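Long-range contacts in lysine-sensitive aspartokinase 3 (Escherichia coli, PDB 2J0W), which phosphorylates L-aspartate with ATP to 4-phospho-L-aspartate, the first step towards lysine, and is inhibited allosterically by lysine: residues Ser215-Trp220 with Ile272-Gly277; Ile243-Ala248 with Val289-Glu294. One frame throughout, in Å; residues are numbered along the deposited sequence.

Contact 1: Ser215-Trp220 with Ile272-Gly277; sequences SRVDIW and IPVFVG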
# COMPACT_ATOMS: atom_id res chain seq x y z
N SER A 215 -15.30 -31.20 17.01
CA SER A 215 -13.98 -31.29 17.59
C SER A 215 -12.96 -31.18 16.49
O SER A 215 -11.79 -30.91 16.75
CB SER A 215 -13.80 -32.64 18.30
OG SER A 215 -14.97 -33.42 18.27
N ARG A 216 -13.38 -31.41 15.25
CA ARG A 216 -12.43 -31.34 14.13
C ARG A 216 -13.02 -31.48 12.73
O ARG A 216 -14.14 -31.94 12.54
CB ARG A 216 -11.37 -32.42 14.30
CG ARG A 216 -10.32 -32.45 13.19
CD ARG A 216 -9.41 -33.65 13.34
NE ARG A 216 -10.19 -34.83 13.70
CZ ARG A 216 -9.72 -36.06 13.72
NH1 ARG A 216 -8.45 -36.29 13.39
NH2 ARG A 216 -10.52 -37.07 14.07
N VAL A 217 -12.21 -31.09 11.75
CA VAL A 217 -12.57 -31.15 10.35
C VAL A 217 -11.47 -31.88 9.61
O VAL A 217 -10.28 -31.59 9.81
CB VAL A 217 -12.65 -29.74 9.78
CG1 VAL A 217 -12.76 -29.80 8.26
CG2 VAL A 217 -13.82 -29.00 10.39
N ASP A 218 -11.84 -32.83 8.76
CA ASP A 218 -10.83 -33.54 7.99
C ASP A 218 -10.97 -33.28 6.47
O ASP A 218 -11.99 -33.60 5.86
CB ASP A 218 -10.89 -35.05 8.25
CG ASP A 218 -10.26 -35.44 9.58
OD1 ASP A 218 -9.22 -34.85 9.95
OD2 ASP A 218 -10.81 -36.35 10.25
N ILE A 219 -9.94 -32.69 5.87
CA ILE A 219 -9.96 -32.41 4.45
C ILE A 219 -9.22 -33.52 3.70
O ILE A 219 -8.00 -33.65 3.80
CB ILE A 219 -9.26 -31.05 4.13
CG1 ILE A 219 -9.94 -29.92 4.91
CG2 ILE A 219 -9.33 -30.75 2.63
CD1 ILE A 219 -11.44 -29.86 4.74
N TRP A 220 -9.96 -34.33 2.96
CA TRP A 220 -9.34 -35.42 2.21
C TRP A 220 -9.17 -35.03 0.74
O TRP A 220 -10.14 -34.89 0.02
CB TRP A 220 -10.19 -36.69 2.35
CG TRP A 220 -10.15 -37.25 3.76
CD1 TRP A 220 -11.12 -37.16 4.72
CD2 TRP A 220 -9.04 -37.90 4.39
NE1 TRP A 220 -10.68 -37.70 5.91
CE2 TRP A 220 -9.40 -38.17 5.73
CE3 TRP A 220 -7.76 -38.28 3.95
CZ2 TRP A 220 -8.54 -38.80 6.63
CZ3 TRP A 220 -6.90 -38.91 4.84
CH2 TRP A 220 -7.30 -39.16 6.16
N ILE A 272 -11.32 -24.80 15.69
CA ILE A 272 -11.54 -26.17 15.23
C ILE A 272 -10.41 -26.60 14.30
O ILE A 272 -10.40 -26.31 13.10
CB ILE A 272 -12.88 -26.32 14.50
CG1 ILE A 272 -14.04 -25.97 15.45
CG2 ILE A 272 -13.04 -27.74 13.98
CD1 ILE A 272 -15.43 -26.01 14.82
N PRO A 273 -9.42 -27.30 14.86
CA PRO A 273 -8.27 -27.76 14.06
C PRO A 273 -8.75 -28.48 12.80
O PRO A 273 -9.80 -29.11 12.80
CB PRO A 273 -7.52 -28.66 15.04
CG PRO A 273 -8.62 -29.24 15.86
CD PRO A 273 -9.50 -28.04 16.13
N VAL A 274 -7.96 -28.38 11.74
CA VAL A 274 -8.29 -28.98 10.44
C VAL A 274 -7.17 -29.89 9.97
O VAL A 274 -6.00 -29.51 10.00
CB VAL A 274 -8.52 -27.85 9.38
CG1 VAL A 274 -8.66 -28.43 7.98
CG2 VAL A 274 -9.76 -27.04 9.73
N PHE A 275 -7.54 -31.10 9.55
CA PHE A 275 -6.56 -32.06 9.06
C PHE A 275 -6.58 -32.19 7.53
O PHE A 275 -7.65 -32.22 6.92
CB PHE A 275 -6.80 -33.43 9.67
CG PHE A 275 -5.89 -34.47 9.12
CD1 PHE A 275 -4.54 -34.45 9.43
CD2 PHE A 275 -6.36 -35.42 8.22
CE1 PHE A 275 -3.66 -35.35 8.85
CE2 PHE A 275 -5.48 -36.33 7.63
CZ PHE A 275 -4.13 -36.29 7.95
N VAL A 276 -5.40 -32.32 6.92
CA VAL A 276 -5.31 -32.41 5.47
C VAL A 276 -4.50 -33.61 4.97
O VAL A 276 -3.28 -33.63 5.12
CB VAL A 276 -4.68 -31.10 4.85
CG1 VAL A 276 -4.75 -31.14 3.31
CG2 VAL A 276 -5.39 -29.86 5.37
N GLY A 277 -5.18 -34.57 4.34
CA GLY A 277 -4.49 -35.75 3.83
C GLY A 277 -5.06 -36.29 2.54
O GLY A 277 -6.13 -35.88 2.09
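Val217 and Ile219 are joined to Pro273, Phe275 and Gly277 by a parallel ladder of four backbone hydrogen bonds. Phe275 N gives to Val217 O at 2.8 Å and Ile219 N to Phe275 O at 2.6 Å, while Val217 N-Pro273 O, at 3.3 Å, is the longest of the four. Apolar contacts line the sheet face that carries Val217, Ile219, Val274 and Val276: Ile219 CG1 meets Val274 CG1 at 3.6 Å, and helix 200-211 packs on this side through Ala209 and Asp202. On the face that carries Asp218, Phe275 and Trp220, the two aromatic rings meet. Phe275 has CG anti to the backbone N (chi1 175°), beside the carbonyl carbon. Its ring makes a T-shaped (edge-to-face) pair with the six-membered ring of Trp220, edge toward face, with planes at 65° and Phe275 CE2 3.7 Å from Trp220 CH2. Trp220 also stacks with Phe9 and touches ADP; an alanine here would probably leave the Phe275 edge and the Phe9 ring without their aromatic partner and open a gap beside the nucleotide. In this central parallel pair of the amino acid kinase domain, backbone bonds fix the register, the aliphatic face lies under helix 200-211 and the aromatic end reaches the ADP pocket.

Contact 2: Ile243-Ala248 with Val289-Glu294; sequences IAFAEA and VCNKTE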
# COMPACT_ATOMS: atom_id res chain seq x y z
N ILE A 243 1.11 -26.89 11.16
CA ILE A 243 1.16 -25.43 10.97
C ILE A 243 -0.00 -24.76 11.70
O ILE A 243 -0.94 -25.43 12.12
CB ILE A 243 1.05 -25.05 9.48
CG1 ILE A 243 1.35 -23.57 9.31
CG2 ILE A 243 -0.36 -25.35 8.97
CD1 ILE A 243 1.47 -23.12 7.88
N ALA A 244 0.06 -23.43 11.82
CA ALA A 244 -0.97 -22.64 12.52
C ALA A 244 -1.89 -21.86 11.58
O ALA A 244 -1.51 -21.53 10.44
CB ALA A 244 -0.33 -21.68 13.52
N PHE A 245 -3.08 -21.56 12.10
CA PHE A 245 -4.12 -20.82 11.38
C PHE A 245 -3.68 -19.67 10.48
O PHE A 245 -3.79 -19.77 9.25
CB PHE A 245 -5.17 -20.32 12.37
CG PHE A 245 -6.03 -21.41 12.94
CD1 PHE A 245 -6.40 -22.50 12.14
CD2 PHE A 245 -6.52 -21.33 14.24
CE1 PHE A 245 -7.24 -23.48 12.63
CE2 PHE A 245 -7.36 -22.31 14.74
CZ PHE A 245 -7.73 -23.39 13.94
N ALA A 246 -3.20 -18.58 11.07
CA ALA A 246 -2.81 -17.44 10.25
C ALA A 246 -1.77 -17.82 9.21
O ALA A 246 -1.82 -17.32 8.08
CB ALA A 246 -2.31 -16.30 11.13
N GLU A 247 -0.83 -18.68 9.56
CA GLU A 247 0.17 -19.07 8.58
C GLU A 247 -0.50 -19.60 7.33
O GLU A 247 -0.34 -19.08 6.24
CB GLU A 247 1.08 -20.17 9.13
CG GLU A 247 2.24 -19.67 9.94
CD GLU A 247 2.99 -20.81 10.57
OE1 GLU A 247 2.54 -21.29 11.63
OE2 GLU A 247 4.02 -21.22 10.01
N ALA A 248 -1.26 -20.66 7.53
CA ALA A 248 -1.99 -21.34 6.46
C ALA A 248 -3.05 -20.45 5.84
O ALA A 248 -3.23 -20.43 4.62
CB ALA A 248 -2.63 -22.59 7.01
N VAL A 289 -3.73 -28.44 10.96
CA VAL A 289 -3.75 -26.99 11.11
C VAL A 289 -4.40 -26.69 12.45
O VAL A 289 -5.53 -27.09 12.69
CB VAL A 289 -4.57 -26.35 9.97
CG1 VAL A 289 -4.63 -24.85 10.16
CG2 VAL A 289 -3.94 -26.70 8.63
N CYS A 290 -3.68 -25.98 13.31
CA CYS A 290 -4.22 -25.64 14.63
C CYS A 290 -3.92 -24.22 15.09
O CYS A 290 -3.27 -23.44 14.39
CB CYS A 290 -3.70 -26.63 15.66
SG CYS A 290 -1.91 -26.78 15.62
N ASN A 291 -4.38 -23.92 16.29
CA ASN A 291 -4.19 -22.60 16.87
C ASN A 291 -2.75 -22.08 16.79
O ASN A 291 -2.49 -21.09 16.11
CB ASN A 291 -4.66 -22.59 18.32
CG ASN A 291 -5.02 -21.21 18.81
OD1 ASN A 291 -5.44 -21.03 19.95
ND2 ASN A 291 -4.86 -20.22 17.93
N LYS A 292 -1.83 -22.75 17.49
CA LYS A 292 -0.42 -22.32 17.48
C LYS A 292 0.57 -23.49 17.52
O LYS A 292 0.30 -24.53 18.10
CB LYS A 292 -0.17 -21.34 18.63
CG LYS A 292 -0.65 -19.91 18.32
CD LYS A 292 -0.72 -19.00 19.55
CE LYS A 292 -2.06 -19.11 20.29
NZ LYS A 292 -2.32 -20.43 20.93
N THR A 293 1.73 -23.29 16.88
CA THR A 293 2.76 -24.32 16.79
C THR A 293 3.87 -24.35 17.84
O THR A 293 3.78 -23.71 18.88
CB THR A 293 3.45 -24.27 15.40
OG1 THR A 293 3.48 -22.92 14.93
CG2 THR A 293 2.73 -25.15 14.40
N GLU A 294 4.90 -25.13 17.52
CA GLU A 294 6.06 -25.30 18.39
C GLU A 294 6.97 -24.09 18.27
O GLU A 294 6.78 -23.08 18.95
CB GLU A 294 6.82 -26.57 17.99
CG GLU A 294 7.91 -27.00 18.97
CD GLU A 294 7.35 -27.49 20.30
OE1 GLU A 294 6.12 -27.42 20.50
OE2 GLU A 294 8.15 -27.94 21.15
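Ile243 runs beside Val289 at the end of a short parallel strand pair, the two side chains pointing the same way with Ile243 CG2 3.8 Å from Val289 CG2. Its carbonyl O accepts the N-H of Cys290 at 3.0 Å, and Thr293 CG2 comes to 3.8 Å from Ile243 CA as segment 289-294 runs on past the strand. Ala244, the N-cap residue of helix 245-253, sets its CB 3.4 Å from Asn291 O, just beyond Cys290. Its N-H is accepted by Glu247 OE1, from the first turn of the helix, and meets that oxygen from above the carboxylate plane, while the other oxygen of Glu247, OE2, forms a salt bridge with Arg300. At Phe245 the strand becomes helix, yet Phe245 N still gives a bond to Cys290 O, 3.0 Å long, with the donor 29° off the carbonyl plane. The Phe245 ring lies over the same peptide: CG sits anti to the carbonyl carbon (chi1 -72°), and one ring face receives Cys290 C above its centre and Asn291 N toward the rim. Val289 CG1 adds an oblique contact, 3.5 Å from Phe245 CD1, and Ala267 and Val268 of helix 264-270 also touch this ring. Further along the helix, Ala248 CB lies 4.4 Å from Val289 CG1, a looser contact. The chemistry thus joins a strand-to-helix turn to the exit of a neighbouring strand: Cys290 O is held by the first N-H of the helix, its peptide is covered by an aromatic face, and the Glu247 carboxylate ties the helix start to strand 299-313.

Contacts 1 and 2 lie about 13 Å apart, centre to centre, in one mixed sheet, whose order here runs 216-221, 274-278, 287-290, 239-244. The middle two strands, consecutive in the chain and antiparallel, couple the contacts: Val274 O and Val289 N, 2.7 Å apart, form a probable hydrogen bond, and Pro273 CB packs against Val289 O. Along the chain the segments alternate, 215-220, 243-248, 272-277, 289-294, so each contact spans one segment of the other. Contact 1 reaches the ADP pocket, whereas contact 2 adjoins strand 299-313 of the regulatory, ACT-containing part. The same sheet thus borders the nucleotide site at one contact and the regulatory region at the other, an arrangement consistent with communication between them.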